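RagB/SusD domain protein (Flavobacterium johnsoniae, PDB 5J90) binds chitin and, as a SusD homologue of a chitin-utilisation locus, probably captures chitin chains at the cell surface for uptake. Local coordinates at residues T190-K193 against S198-R201; F202-R207 against V230-G235; E272-G277 against P399-T404. All blocks are in the same frame, centred on the assembly; numbering follows the deposited sequence.

How the contacts relate
Contacts 1 and 2 share helix 196-213 and lie in series along it, with centres about 12 Å apart. Contact 1 sets the loop 190-193 against the first turns of the helix, and contact 2 ties its next turns to the segment 230-235 that ends helix 219-231. The two touch: Arg201 NE probably donates to Phe234 O at 2.9 Å, and Tyr192 OH packs against Phe202 CB at 3.4 Å. Contact 3, between 272-277 and 399-404, is separate, its centre about 35 Å from that of contact 1 and about 33 Å from that of contact 2. A 1,2-ethanediol, probably from the crystallisation liquor, lies beside Gly235.

Contact 1. Residues T190-K193 against S198-R201; sequences TGYK and SWVR
Tyr192 drives one edge of its ring into the face of the Trp199 indole, a T-shaped (edge-to-face) pair. The Tyr192 ring and the five-membered ring of Trp199 have centroids 5.0 Å apart and planes at 80°. The leading atom is Tyr192 CD2, 3.6 Å from Trp199 NE1 and displaced toward the rim of the indole. Ser198 approaches the same tyrosine differently, over a face: its CB stands 3.7 Å from the Tyr192 ring centroid, a CH-pi contact. Tyr192 is thus met on an edge and a face by consecutive residues of one helical turn. With CG beside the backbone N and opposite the carbonyl carbon (chi1 -58°), the phenol extends along the helix start, and its OH reaches the backbone O of Asp242. The helix is 196-213 of the largely helical SusD fold, and the loop that leads into it folds back on its first turns. That loop is shaped by an ST turn: Tyr192 N donates to Thr190 OG1 at 3.0 Å, a bond made with the hydroxyl between the backbone N and the carbonyl carbon of Thr190 (chi1 66°). The methyl is thereby sent toward the indole, where Thr190 CG2 lies 3.9 Å from Trp199 CZ2. Asp188 serves both residues, OD1 bonding Thr190 OG1 and OD2 taking the indole N-H of Trp199. Beyond the loop, Leu118, Ile121 and Leu122 of helix 113-134 also pack on Trp199.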
ATOM      1  N   THR A 190      26.417   4.457  26.160  1.00 13.95           N
ATOM      2  CA  THR A 190      26.740   4.396  24.738  1.00 13.23           C
ATOM      3  C   THR A 190      28.177   4.821  24.526  1.00 13.03           C
ATOM      4  O   THR A 190      28.959   4.902  25.478  1.00 15.87           O
ATOM      5  CB  THR A 190      25.838   5.336  23.919  1.00 11.30           C
ATOM      6  OG1 THR A 190      26.113   6.701  24.270  1.00 11.51           O
ATOM      7  CG2 THR A 190      24.358   5.034  24.173  1.00 12.87           C
ATOM      8  N   GLY A 191      28.535   5.096  23.281  1.00 11.22           N
ATOM      9  CA  GLY A 191      29.838   5.668  23.003  1.00 13.10           C
ATOM     10  C   GLY A 191      29.938   7.164  23.260  1.00 13.54           C
ATOM     11  O   GLY A 191      31.008   7.746  23.081  1.00 15.53           O
ATOM     12  N   TYR A 192      28.843   7.799  23.674  1.00 11.44           N
ATOM     13  CA  TYR A 192      28.797   9.261  23.705  1.00 11.48           C
ATOM     14  C   TYR A 192      29.218   9.889  25.036  1.00 13.50           C
ATOM     15  O   TYR A 192      29.496  11.083  25.087  1.00 12.32           O
ATOM     16  CB  TYR A 192      27.412   9.779  23.309  1.00 12.14           C
ATOM     17  CG  TYR A 192      26.940   9.343  21.939  1.00 10.93           C
ATOM     18  CD1 TYR A 192      27.840   9.037  20.924  1.00 10.56           C
ATOM     19  CD2 TYR A 192      25.584   9.238  21.665  1.00 10.87           C
ATOM     20  CE1 TYR A 192      27.393   8.637  19.665  1.00 11.17           C
ATOM     21  CE2 TYR A 192      25.133   8.837  20.419  1.00  9.90           C
ATOM     22  CZ  TYR A 192      26.036   8.535  19.431  1.00 10.39           C
ATOM     23  OH  TYR A 192      25.563   8.132  18.197  1.00 10.44           O
ATOM     24  N   LYS A 193      29.232   9.097  26.108  1.00 13.14           N
ATOM     25  CA  LYS A 193      29.692   9.589  27.414  1.00 14.25           C
ATOM     26  C   LYS A 193      29.023  10.900  27.842  1.00 14.72           C
ATOM     27  O   LYS A 193      29.674  11.810  28.365  1.00 15.48           O
ATOM     28  CB  LYS A 193      31.221   9.721  27.426  1.00 18.64           C
ATOM     29  CG  LYS A 193      31.940   8.399  27.184  1.00 17.81           C
ATOM     30  CD  LYS A 193      33.452   8.592  27.177  1.00 22.43           C
ATOM     31  CE  LYS A 193      34.195   7.285  27.427  1.00 30.38           C
ATOM     32  NZ  LYS A 193      34.008   6.279  26.349  1.00 31.38           N
ATOM     33  N   SER A 198      26.655  14.734  20.498  1.00 10.72           N
ATOM     34  CA  SER A 198      26.656  13.422  19.860  1.00 10.53           C
ATOM     35  C   SER A 198      25.258  12.802  19.858  1.00 10.55           C
ATOM     36  O   SER A 198      24.875  12.120  18.906  1.00 10.33           O
ATOM     37  CB  SER A 198      27.643  12.493  20.552  1.00 10.93           C
ATOM     38  OG  SER A 198      28.957  13.005  20.402  1.00 14.62           O
ATOM     39  N   TRP A 199      24.498  13.048  20.919  1.00  9.30           N
ATOM     40  CA  TRP A 199      23.114  12.609  20.969  1.00 10.05           C
ATOM     41  C   TRP A 199      22.266  13.322  19.907  1.00 10.18           C
ATOM     42  O   TRP A 199      21.399  12.706  19.282  1.00 10.07           O
ATOM     43  CB  TRP A 199      22.554  12.792  22.381  1.00 10.74           C
ATOM     44  CG  TRP A 199      22.884  11.623  23.269  1.00  9.59           C
ATOM     45  CD1 TRP A 199      23.967  11.490  24.098  1.00 10.75           C
ATOM     46  CD2 TRP A 199      22.130  10.414  23.393  1.00 10.72           C
ATOM     47  NE1 TRP A 199      23.921  10.273  24.737  1.00 10.47           N
ATOM     48  CE2 TRP A 199      22.806   9.590  24.318  1.00 10.53           C
ATOM     49  CE3 TRP A 199      20.945   9.946  22.813  1.00 10.75           C
ATOM     50  CZ2 TRP A 199      22.335   8.329  24.678  1.00 10.76           C
ATOM     51  CZ3 TRP A 199      20.479   8.693  23.171  1.00 11.54           C
ATOM     52  CH2 TRP A 199      21.174   7.900  24.095  1.00 11.71           C
ATOM     53  N   VAL A 200      22.516  14.606  19.680  1.00 10.45           N
ATOM     54  CA  VAL A 200      21.773  15.335  18.654  1.00 10.27           C
ATOM     55  C   VAL A 200      22.144  14.814  17.268  1.00  9.41           C
ATOM     56  O   VAL A 200      21.267  14.606  16.422  1.00  9.10           O
ATOM     57  CB  VAL A 200      22.000  16.862  18.742  1.00  9.64           C
ATOM     58  CG1 VAL A 200      21.388  17.568  17.529  1.00 10.60           C
ATOM     59  CG2 VAL A 200      21.417  17.410  20.040  1.00 11.75           C
ATOM     60  N   ARG A 201      23.427  14.552  17.044  1.00  8.63           N
ATOM     61  CA  ARG A 201      23.884  14.037  15.762  1.00  8.44           C
ATOM     62  C   ARG A 201      23.260  12.662  15.495  1.00  9.16           C
ATOM     63  O   ARG A 201      22.891  12.345  14.353  1.00  9.49           O
ATOM     64  CB  ARG A 201      25.423  14.001  15.733  1.00  9.42           C
ATOM     65  CG  ARG A 201      26.025  13.663  14.385  1.00 10.69           C
ATOM     66  CD  ARG A 201      27.529  13.969  14.354  1.00 10.81           C
ATOM     67  NE  ARG A 201      27.808  15.400  14.456  1.00 11.00           N
ATOM     68  CZ  ARG A 201      28.419  15.987  15.484  1.00 12.76           C
ATOM     69  NH1 ARG A 201      28.820  15.275  16.534  1.00 11.56           N
ATOM     70  NH2 ARG A 201      28.639  17.295  15.457  1.00 12.75           N
TER

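Contact 2. Residues F202-R207 against V230-G235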
ATOM      1  N   PHE A 202      23.120  11.853  16.544  1.00  9.33           N
ATOM      2  CA  PHE A 202      22.427  10.573  16.418  1.00  8.40           C
ATOM      3  C   PHE A 202      20.959  10.817  16.062  1.00  8.43           C
ATOM      4  O   PHE A 202      20.444  10.214  15.115  1.00  9.20           O
ATOM      5  CB  PHE A 202      22.558   9.730  17.696  1.00  9.35           C
ATOM      6  CG  PHE A 202      21.635   8.533  17.734  1.00  8.93           C
ATOM      7  CD1 PHE A 202      21.573   7.644  16.667  1.00  9.12           C
ATOM      8  CD2 PHE A 202      20.825   8.302  18.835  1.00 10.43           C
ATOM      9  CE1 PHE A 202      20.713   6.546  16.694  1.00  8.99           C
ATOM     10  CE2 PHE A 202      19.969   7.203  18.867  1.00  9.81           C
ATOM     11  CZ  PHE A 202      19.919   6.334  17.806  1.00 10.85           C
ATOM     12  N   ALA A 203      20.291  11.706  16.789  1.00  8.68           N
ATOM     13  CA  ALA A 203      18.891  12.007  16.500  1.00  8.68           C
ATOM     14  C   ALA A 203      18.701  12.457  15.051  1.00  8.76           C
ATOM     15  O   ALA A 203      17.741  12.041  14.397  1.00  8.96           O
ATOM     16  CB  ALA A 203      18.347  13.065  17.464  1.00  9.83           C
ATOM     17  N   ASN A 204      19.595  13.310  14.545  1.00  8.40           N
ATOM     18  CA  ASN A 204      19.519  13.734  13.150  1.00  7.84           C
ATOM     19  C   ASN A 204      19.633  12.538  12.204  1.00  7.94           C
ATOM     20  O   ASN A 204      18.915  12.450  11.196  1.00  8.05           O
ATOM     21  CB  ASN A 204      20.637  14.731  12.816  1.00  8.85           C
ATOM     22  CG  ASN A 204      20.531  16.037  13.589  1.00 10.48           C
ATOM     23  OD1 ASN A 204      19.451  16.449  14.017  1.00  9.59           O
ATOM     24  ND2 ASN A 204      21.668  16.708  13.753  1.00 10.15           N
ATOM     25  N   THR A 205      20.543  11.617  12.514  1.00  7.61           N
ATOM     26  CA  THR A 205      20.778  10.481  11.634  1.00  7.05           C
ATOM     27  C   THR A 205      19.587   9.513  11.678  1.00  7.55           C
ATOM     28  O   THR A 205      19.190   8.950  10.658  1.00  8.00           O
ATOM     29  CB  THR A 205      22.078   9.749  12.008  1.00  7.90           C
ATOM     30  OG1 THR A 205      23.136  10.708  12.136  1.00  8.93           O
ATOM     31  CG2 THR A 205      22.462   8.749  10.923  1.00 10.49           C
ATOM     32  N   LEU A 206      19.007   9.349  12.864  1.00  7.66           N
ATOM     33  CA  LEU A 206      17.793   8.551  13.027  1.00  8.63           C
ATOM     34  C   LEU A 206      16.642   9.180  12.236  1.00  8.17           C
ATOM     35  O   LEU A 206      15.883   8.460  11.570  1.00  7.84           O
ATOM     36  CB  LEU A 206      17.453   8.441  14.515  1.00  9.20           C
ATOM     37  CG  LEU A 206      16.235   7.633  14.950  1.00  8.80           C
ATOM     38  CD1 LEU A 206      16.231   6.251  14.328  1.00 10.64           C
ATOM     39  CD2 LEU A 206      16.194   7.555  16.482  1.00  9.98           C
ATOM     40  N   ARG A 207      16.518  10.511  12.278  1.00  7.35           N
ATOM     41  CA  ARG A 207      15.531  11.187  11.439  1.00  7.20           C
ATOM     42  C   ARG A 207      15.743  10.852   9.958  1.00  7.88           C
ATOM     43  O   ARG A 207      14.790  10.589   9.235  1.00  7.75           O
ATOM     44  CB  ARG A 207      15.581  12.710  11.619  1.00  8.18           C
ATOM     45  CG  ARG A 207      14.508  13.421  10.785  1.00  7.49           C
ATOM     46  CD  ARG A 207      14.665  14.952  10.732  1.00  8.24           C
ATOM     47  NE  ARG A 207      14.831  15.538  12.056  1.00  8.56           N
ATOM     48  CZ  ARG A 207      13.863  15.693  12.954  1.00  8.82           C
ATOM     49  NH1 ARG A 207      12.615  15.309  12.693  1.00  9.67           N
ATOM     50  NH2 ARG A 207      14.158  16.223  14.141  1.00  9.56           N
ATOM     51  N   VAL A 230      20.055  16.683   7.627  1.00  9.56           N
ATOM     52  CA  VAL A 230      21.354  17.093   7.118  1.00 10.86           C
ATOM     53  C   VAL A 230      21.604  18.574   7.404  1.00 11.02           C
ATOM     54  O   VAL A 230      22.738  18.984   7.671  1.00 12.44           O
ATOM     55  CB  VAL A 230      21.452  16.780   5.604  1.00 11.19           C
ATOM     56  CG1 VAL A 230      22.685  17.426   4.985  1.00 13.54           C
ATOM     57  CG2 VAL A 230      21.468  15.276   5.393  1.00 11.48           C
ATOM     58  N   ALA A 231      20.538  19.366   7.391  1.00  9.11           N
ATOM     59  CA  ALA A 231      20.640  20.819   7.562  1.00 10.46           C
ATOM     60  C   ALA A 231      20.888  21.263   9.005  1.00 11.84           C
ATOM     61  O   ALA A 231      21.368  22.382   9.241  1.00 11.84           O
ATOM     62  CB  ALA A 231      19.383  21.502   7.019  1.00 11.30           C
ATOM     63  N   GLN A 232      20.540  20.415   9.972  1.00 10.40           N
ATOM     64  CA  GLN A 232      20.715  20.754  11.378  1.00 10.45           C
ATOM     65  C   GLN A 232      22.188  21.068  11.620  1.00 10.49           C
ATOM     66  O   GLN A 232      23.061  20.485  10.982  1.00 10.81           O
ATOM     67  CB  GLN A 232      20.237  19.593  12.267  1.00 10.85           C
ATOM     68  CG  GLN A 232      19.774  19.997  13.664  1.00 11.32           C
ATOM     69  CD  GLN A 232      20.900  20.125  14.681  1.00 10.97           C
ATOM     70  OE1 GLN A 232      21.944  19.483  14.567  1.00 10.45           O
ATOM     71  NE2 GLN A 232      20.679  20.960  15.695  1.00 13.02           N
ATOM     72  N   LYS A 233      22.460  21.978  12.547  1.00  9.42           N
ATOM     73  CA  LYS A 233      23.822  22.496  12.702  1.00 11.99           C
ATOM     74  C   LYS A 233      24.899  21.451  12.998  1.00 12.75           C
ATOM     75  O   LYS A 233      26.073  21.678  12.699  1.00 14.49           O
ATOM     76  CB  LYS A 233      23.882  23.644  13.718  1.00 13.37           C
ATOM     77  CG  LYS A 233      23.655  23.231  15.152  1.00 16.73           C
ATOM     78  CD  LYS A 233      23.606  24.445  16.075  1.00 21.74           C
ATOM     79  CE  LYS A 233      24.916  25.192  16.102  1.00 28.57           C
ATOM     80  NZ  LYS A 233      24.831  26.358  17.040  1.00 30.65           N
ATOM     81  N   PHE A 234      24.515  20.306  13.568  1.00  9.83           N
ATOM     82  CA  PHE A 234      25.480  19.247  13.848  1.00 11.38           C
ATOM     83  C   PHE A 234      25.487  18.145  12.785  1.00  9.64           C
ATOM     84  O   PHE A 234      26.364  17.271  12.779  1.00 11.17           O
ATOM     85  CB  PHE A 234      25.256  18.674  15.254  1.00 11.73           C
ATOM     86  CG  PHE A 234      25.301  19.717  16.335  1.00 11.93           C
ATOM     87  CD1 PHE A 234      26.434  20.498  16.500  1.00 15.61           C
ATOM     88  CD2 PHE A 234      24.214  19.947  17.160  1.00 13.00           C
ATOM     89  CE1 PHE A 234      26.487  21.470  17.482  1.00 14.93           C
ATOM     90  CE2 PHE A 234      24.262  20.918  18.143  1.00 16.46           C
ATOM     91  CZ  PHE A 234      25.403  21.683  18.300  1.00 16.09           C
ATOM     92  N   GLY A 235      24.511  18.204  11.882  1.00  9.92           N
ATOM     93  CA  GLY A 235      24.399  17.236  10.800  1.00 10.52           C
ATOM     94  C   GLY A 235      24.277  15.789  11.242  1.00  9.25           C
ATOM     95  O   GLY A 235      23.874  15.492  12.371  1.00 11.46           O
TER
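Gln232 OE1 is gripped by two donors, Asn204 ND2 at 2.9 Å and the backbone Phe234 N at 2.9 Å, which reach it from opposite faces of its amide plane. Neither donor lies on a lone pair: ND2 stands 37° out of the carbonyl plane and the peptide N farther still. The contact pins the end of helix 219-231 to the middle of helix 196-213, two successive helices of the SusD fold. Gln232 is the first residue to leave helical backbone angles and opens a type I beta turn to Gly235, closed by Gly235 N donating to Gln232 O at 2.8 Å. The Gln232 side chain folds back over this turn: CG is anti to the backbone N (chi1 -154°), and a bend at chi2 brings OE1 round to Phe234 N. Asn204 meets it at about a right angle. The second N-H of Asn204 ND2 goes to Gly235 O, also 2.9 Å away, with an N-H...O angle of 166°. Both acceptors lie close to the asparagine amide plane, so the two bonds together fix the rotation of that group. An alanine at Asn204 is likely to leave Gly235 O without this donor and Gln232 OE1 with Phe234 N alone, weakening the hold of the helix on the turn. The positive phi of Gly235 favours glycine. Val169 of helix 154-177 packs against both Asn204 and Gln232, while Thr205 OG1 bonds Met237 N just beyond the turn. The carbonyl of Asn204 turns to the aliphatic part of the glutamine, Asn204 OD1 lying 3.6 Å from Gln232 CG.

Contact 3. Residues E272-G277 against P399-T404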
ATOM      1  N   GLU A 272      27.214 -15.746   2.419  1.00 12.27           N
ATOM      2  CA  GLU A 272      28.274 -16.462   1.710  1.00 13.44           C
ATOM      3  C   GLU A 272      28.335 -16.008   0.253  1.00 12.85           C
ATOM      4  O   GLU A 272      29.390 -15.648  -0.249  1.00 13.74           O
ATOM      5  CB  GLU A 272      28.086 -17.980   1.777  1.00 12.47           C
ATOM      6  CG  GLU A 272      29.254 -18.703   1.116  1.00 15.48           C
ATOM      7  CD  GLU A 272      29.074 -20.209   0.971  1.00 17.52           C
ATOM      8  OE1 GLU A 272      28.435 -20.851   1.829  1.00 14.59           O
ATOM      9  OE2 GLU A 272      29.613 -20.758  -0.018  1.00 20.80           O
ATOM     10  N   SER A 273      27.191 -15.998  -0.423  1.00 12.45           N
ATOM     11  CA  SER A 273      27.146 -15.616  -1.830  1.00 12.25           C
ATOM     12  C   SER A 273      27.708 -14.218  -2.073  1.00 13.02           C
ATOM     13  O   SER A 273      28.558 -14.006  -2.952  1.00 13.00           O
ATOM     14  CB  SER A 273      25.705 -15.699  -2.348  1.00 13.44           C
ATOM     15  OG  SER A 273      25.634 -15.231  -3.683  1.00 13.72           O
ATOM     16  N   ILE A 274      27.235 -13.255  -1.296  1.00 11.75           N
ATOM     17  CA  ILE A 274      27.614 -11.867  -1.508  1.00 12.62           C
ATOM     18  C   ILE A 274      29.041 -11.569  -1.049  1.00 12.52           C
ATOM     19  O   ILE A 274      29.825 -10.985  -1.795  1.00 13.37           O
ATOM     20  CB  ILE A 274      26.581 -10.922  -0.859  1.00 11.20           C
ATOM     21  CG1 ILE A 274      25.249 -11.056  -1.605  1.00 13.68           C
ATOM     22  CG2 ILE A 274      27.079  -9.484  -0.875  1.00 11.93           C
ATOM     23  CD1 ILE A 274      24.085 -10.280  -0.983  1.00 13.01           C
ATOM     24  N   MET A 275      29.387 -11.968   0.169  1.00 13.42           N
ATOM     25  CA  MET A 275      30.710 -11.627   0.689  1.00 12.38           C
ATOM     26  C   MET A 275      31.844 -12.438   0.039  1.00 14.34           C
ATOM     27  O   MET A 275      32.919 -11.892  -0.220  1.00 15.46           O
ATOM     28  CB  MET A 275      30.740 -11.666   2.225  1.00 13.97           C
ATOM     29  CG  MET A 275      29.792 -10.620   2.845  1.00 15.55           C
ATOM     30  SD  MET A 275      30.046 -10.293   4.603  1.00 15.00           S
ATOM     31  CE  MET A 275      31.577  -9.362   4.538  1.00 12.54           C
ATOM     32  N   LYS A 276      31.603 -13.715  -0.252  1.00 13.50           N
ATOM     33  CA  LYS A 276      32.592 -14.498  -1.004  1.00 14.71           C
ATOM     34  C   LYS A 276      32.737 -13.971  -2.426  1.00 17.26           C
ATOM     35  O   LYS A 276      33.846 -13.897  -2.956  1.00 17.65           O
ATOM     36  CB  LYS A 276      32.209 -15.973  -1.062  1.00 16.91           C
ATOM     37  CG  LYS A 276      32.625 -16.800   0.128  1.00 20.48           C
ATOM     38  CD  LYS A 276      32.484 -18.272  -0.237  1.00 30.18           C
ATOM     39  CE  LYS A 276      33.182 -19.190   0.741  1.00 34.43           C
ATOM     40  NZ  LYS A 276      32.771 -20.603   0.496  1.00 27.29           N
ATOM     41  N   GLY A 277      31.620 -13.617  -3.056  1.00 14.48           N
ATOM     42  CA  GLY A 277      31.658 -13.110  -4.419  1.00 14.72           C
ATOM     43  C   GLY A 277      32.566 -11.902  -4.534  1.00 15.65           C
ATOM     44  O   GLY A 277      33.358 -11.778  -5.475  1.00 17.84           O
ATOM     45  N   PRO A 399      23.728 -17.366  -8.177  1.00 14.60           N
ATOM     46  CA  PRO A 399      23.681 -16.087  -7.462  1.00 13.66           C
ATOM     47  C   PRO A 399      22.503 -15.231  -7.920  1.00 14.63           C
ATOM     48  O   PRO A 399      22.065 -15.342  -9.067  1.00 16.06           O
ATOM     49  CB  PRO A 399      25.003 -15.421  -7.852  1.00 15.87           C
ATOM     50  CG  PRO A 399      25.365 -16.044  -9.169  1.00 16.84           C
ATOM     51  CD  PRO A 399      24.885 -17.459  -9.087  1.00 14.84           C
ATOM     52  N   VAL A 400      21.994 -14.391  -7.021  1.00 13.04           N
ATOM     53  CA  VAL A 400      20.902 -13.476  -7.361  1.00 14.60           C
ATOM     54  C   VAL A 400      21.266 -11.992  -7.260  1.00 13.08           C
ATOM     55  O   VAL A 400      20.666 -11.174  -7.953  1.00 13.06           O
ATOM     56  CB  VAL A 400      19.616 -13.748  -6.530  1.00 13.53           C
ATOM     57  CG1 VAL A 400      19.019 -15.099  -6.903  1.00 15.42           C
ATOM     58  CG2 VAL A 400      19.891 -13.666  -5.030  1.00 13.71           C
ATOM     59  N   ASN A 401      22.221 -11.626  -6.402  1.00 13.05           N
ATOM     60  CA  ASN A 401      22.588 -10.213  -6.285  1.00 12.06           C
ATOM     61  C   ASN A 401      23.732  -9.921  -7.247  1.00 13.37           C
ATOM     62  O   ASN A 401      24.915  -9.898  -6.873  1.00 15.01           O
ATOM     63  CB  ASN A 401      22.954  -9.825  -4.844  1.00 11.76           C
ATOM     64  CG  ASN A 401      22.813  -8.328  -4.596  1.00 10.55           C
ATOM     65  OD1 ASN A 401      21.775  -7.737  -4.896  1.00 11.19           O
ATOM     66  ND2 ASN A 401      23.855  -7.707  -4.071  1.00 11.83           N
ATOM     67  N   ASN A 402      23.368  -9.728  -8.507  1.00 13.38           N
ATOM     68  CA  ASN A 402      24.350  -9.724  -9.582  1.00 12.85           C
ATOM     69  C   ASN A 402      24.720  -8.311  -9.977  1.00 14.70           C
ATOM     70  O   ASN A 402      24.253  -7.770 -10.976  1.00 19.50           O
ATOM     71  CB  ASN A 402      23.829 -10.553 -10.754  1.00 17.00           C
ATOM     72  CG  ASN A 402      23.501 -11.974 -10.339  1.00 15.34           C
ATOM     73  OD1 ASN A 402      24.229 -12.581  -9.546  1.00 17.77           O
ATOM     74  ND2 ASN A 402      22.395 -12.506 -10.846  1.00 19.56           N
ATOM     75  N   VAL A 403      25.554  -7.715  -9.138  1.00 13.05           N
ATOM     76  CA  VAL A 403      25.992  -6.340  -9.288  1.00 14.59           C
ATOM     77  C   VAL A 403      27.415  -6.246  -8.737  1.00 12.08           C
ATOM     78  O   VAL A 403      27.760  -6.930  -7.768  1.00 14.02           O
ATOM     79  CB  VAL A 403      25.037  -5.372  -8.529  1.00 18.35           C
ATOM     80  CG1 VAL A 403      25.069  -5.634  -7.029  1.00 18.16           C
ATOM     81  CG2 VAL A 403      25.367  -3.929  -8.829  1.00 17.90           C
ATOM     82  N   THR A 404      28.244  -5.420  -9.359  1.00 13.70           N
ATOM     83  CA  THR A 404      29.604  -5.222  -8.880  1.00 13.17           C
ATOM     84  C   THR A 404      29.649  -4.084  -7.865  1.00 14.80           C
ATOM     85  O   THR A 404      28.670  -3.357  -7.676  1.00 13.02           O
ATOM     86  CB  THR A 404      30.558  -4.864 -10.031  1.00 14.32           C
ATOM     87  OG1 THR A 404      30.134  -3.631 -10.617  1.00 16.62           O
ATOM     88  CG2 THR A 404      30.556  -5.953 -11.086  1.00 16.55           C
TER
HETATM   89  O   HOH W   1      23.226 -13.714  -4.531  1.00 12.33           O
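Helix 269-277, which widens into a pi-type turn at 272-276, is met here by the loop between helices 373-378 and 413-428 of the SusD fold. A water joins the two: it donates to Ser273 OG at 3.0 Å and accepts from Val400 N at 2.9 Å. Ser273 CB points toward 399-404, and OG, anti to the backbone N (chi1 175°), also bonds Ala385 O and lies 4.2 Å from Pro399 CB. One residue on, Ile274 reaches the loop with the far end of its longer branch. Its CD1 rests against Asn401, 4.0 Å from both Asn401 CB and Asn401 ND2, the two side chains slanting past each other. Asn401 is the centre of an inverse gamma turn, and its amide is held from beyond the contact: OD1 accepts from Lys446 N and Gln418 NE2, and ND2 donates to Thr422 OG1. Trp425 and Ile426 of helix 413-428 pack on Ile274. The direct touches are van der Waals contacts, so between 272-277 and 399-404 the hydrogen-bonded path runs through the water, while Ser273 bonds Ala385 of the same loop directly and the buried asparagine amide spends its bonds on other partners.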